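Local coordinates for protein chaperone SycD (Chlamydia pneumoniae, PDB 4NRH) that binds the gatekeeper CopN as a probable type III secretion chaperone of the LcrH/SycD family, in a complex that directs translocator secretion, at residues K62-G67 / V93-F98. Numbering follows the deposited sequence.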
# COMPACT_ATOMS: atom_id res chain seq x y z
N LYS D 62 -16.90 11.10 14.33
CA LYS D 62 -15.96 12.20 14.47
C LYS D 62 -15.42 12.62 13.11
O LYS D 62 -15.32 13.81 12.80
CB LYS D 62 -14.80 11.83 15.39
CG LYS D 62 -15.16 11.64 16.85
CD LYS D 62 -13.94 11.22 17.66
CE LYS D 62 -14.26 11.02 19.13
NZ LYS D 62 -13.08 10.52 19.88
N VAL D 63 -15.07 11.62 12.30
CA VAL D 63 -14.55 11.86 10.96
C VAL D 63 -15.63 12.47 10.07
O VAL D 63 -15.34 13.34 9.25
CB VAL D 63 -14.03 10.55 10.33
CG1 VAL D 63 -13.56 10.79 8.91
CG2 VAL D 63 -12.90 9.97 11.16
N TYR D 64 -16.87 12.02 10.24
CA TYR D 64 -17.99 12.55 9.47
C TYR D 64 -18.17 14.04 9.71
O TYR D 64 -18.40 14.80 8.77
CB TYR D 64 -19.28 11.81 9.81
CG TYR D 64 -20.48 12.30 9.03
CD1 TYR D 64 -20.54 12.15 7.65
CD2 TYR D 64 -21.54 12.93 9.66
CE1 TYR D 64 -21.62 12.60 6.92
CE2 TYR D 64 -22.63 13.38 8.95
CZ TYR D 64 -22.67 13.21 7.58
OH TYR D 64 -23.75 13.66 6.86
N LYS D 65 -18.08 14.46 10.97
CA LYS D 65 -18.20 15.86 11.32
C LYS D 65 -17.08 16.68 10.70
O LYS D 65 -17.29 17.82 10.27
CB LYS D 65 -18.22 16.04 12.84
CG LYS D 65 -19.52 15.59 13.49
CD LYS D 65 -19.47 15.75 15.01
CE LYS D 65 -19.25 17.20 15.40
NZ LYS D 65 -19.08 17.35 16.87
N GLU D 66 -15.88 16.11 10.67
CA GLU D 66 -14.73 16.77 10.04
C GLU D 66 -14.99 17.04 8.57
O GLU D 66 -14.69 18.12 8.06
CB GLU D 66 -13.47 15.91 10.20
CG GLU D 66 -13.02 15.72 11.64
CD GLU D 66 -11.70 14.97 11.74
OE1 GLU D 66 -11.44 14.11 10.88
OE2 GLU D 66 -10.93 15.25 12.68
N GLY D 67 -15.56 16.05 7.88
CA GLY D 67 -15.90 16.20 6.48
C GLY D 67 -17.06 17.15 6.30
O GLY D 67 -17.10 17.93 5.34
N VAL D 93 -23.43 3.09 5.19
CA VAL D 93 -23.98 4.26 5.85
C VAL D 93 -24.41 5.27 4.79
O VAL D 93 -23.57 5.87 4.12
CB VAL D 93 -22.98 4.91 6.82
CG1 VAL D 93 -23.63 6.08 7.54
CG2 VAL D 93 -22.47 3.88 7.81
N SER D 94 -25.72 5.45 4.64
CA SER D 94 -26.28 6.22 3.54
C SER D 94 -25.88 7.70 3.55
O SER D 94 -25.73 8.31 2.50
CB SER D 94 -27.80 6.10 3.54
OG SER D 94 -28.35 6.62 4.74
N LYS D 95 -25.72 8.27 4.74
CA LYS D 95 -25.38 9.68 4.85
C LYS D 95 -23.94 9.95 4.41
O LYS D 95 -23.59 11.08 4.06
CB LYS D 95 -25.60 10.19 6.28
CG LYS D 95 -24.58 9.72 7.30
CD LYS D 95 -24.90 10.31 8.67
CE LYS D 95 -23.86 9.93 9.70
NZ LYS D 95 -24.17 10.51 11.04
N PHE D 96 -23.10 8.91 4.42
CA PHE D 96 -21.74 9.04 3.92
C PHE D 96 -21.76 9.27 2.41
O PHE D 96 -21.12 10.18 1.90
CB PHE D 96 -20.90 7.80 4.24
CG PHE D 96 -20.59 7.63 5.71
CD1 PHE D 96 -20.94 8.60 6.63
CD2 PHE D 96 -19.93 6.49 6.15
CE1 PHE D 96 -20.66 8.44 7.97
CE2 PHE D 96 -19.64 6.32 7.49
CZ PHE D 96 -20.00 7.30 8.41
N TRP D 97 -22.52 8.43 1.71
CA TRP D 97 -22.70 8.55 0.27
C TRP D 97 -23.41 9.85 -0.11
O TRP D 97 -23.09 10.47 -1.13
CB TRP D 97 -23.48 7.36 -0.27
CG TRP D 97 -22.69 6.10 -0.41
CD1 TRP D 97 -22.68 5.04 0.45
CD2 TRP D 97 -21.81 5.76 -1.48
NE1 TRP D 97 -21.83 4.06 -0.02
CE2 TRP D 97 -21.29 4.48 -1.20
CE3 TRP D 97 -21.40 6.41 -2.65
CZ2 TRP D 97 -20.39 3.84 -2.05
CZ3 TRP D 97 -20.51 5.77 -3.49
CH2 TRP D 97 -20.01 4.50 -3.18
N PHE D 98 -24.38 10.25 0.70
CA PHE D 98 -25.19 11.43 0.40
C PHE D 98 -24.34 12.69 0.50
O PHE D 98 -24.40 13.56 -0.37
CB PHE D 98 -26.38 11.52 1.36
CG PHE D 98 -27.57 12.25 0.78
CD1 PHE D 98 -27.52 12.79 -0.49
CD2 PHE D 98 -28.73 12.38 1.52
CE1 PHE D 98 -28.61 13.46 -1.02
CE2 PHE D 98 -29.83 13.05 1.00
CZ PHE D 98 -29.76 13.59 -0.27
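The closest CA pair across the two segments is Tyr64 on helix 57-72 and Phe96 near the start of helix 94-106, 7.6 Å apart. Within 62-67, Tyr64 alone makes the contact. Its CG stands anti to the backbone N (chi1 -179°), which sends the ring out to the second helix. Lys95 lays its extended chain over one face of that ring. CD of Lys95 lies 3.8 Å from CZ of Tyr64, near the hydroxyl end. Further along, Lys95 CE makes a CH-pi contact, 3.9 Å from the centroid of the Tyr64 ring and 18° off its normal. The lysine then ends in a salt bridge from NZ to Glu61, one residue before 62-67. The end of the Phe96 ring swings in toward the tyrosine, where its CD1 and CE1 meet Tyr64 CD1, each at 3.7 Å. The two rings are oblique, with planes at 36°. Val93 CG1 covers one face of the Phe96 ring, and Leu86 of helix 76-89 also touches this phenylalanine. The Tyr64 hydroxyl is hydrogen-bonded to Ser99 OG, one residue after 93-98. The pairing joins helices of an all-helical, TPR-type fold, on either side of helix 76-89 in sequence. Between these segments the contact is apolar and CH-pi, while the polar ends of Lys95 and Tyr64 are satisfied by Glu61 and Ser99, just outside them.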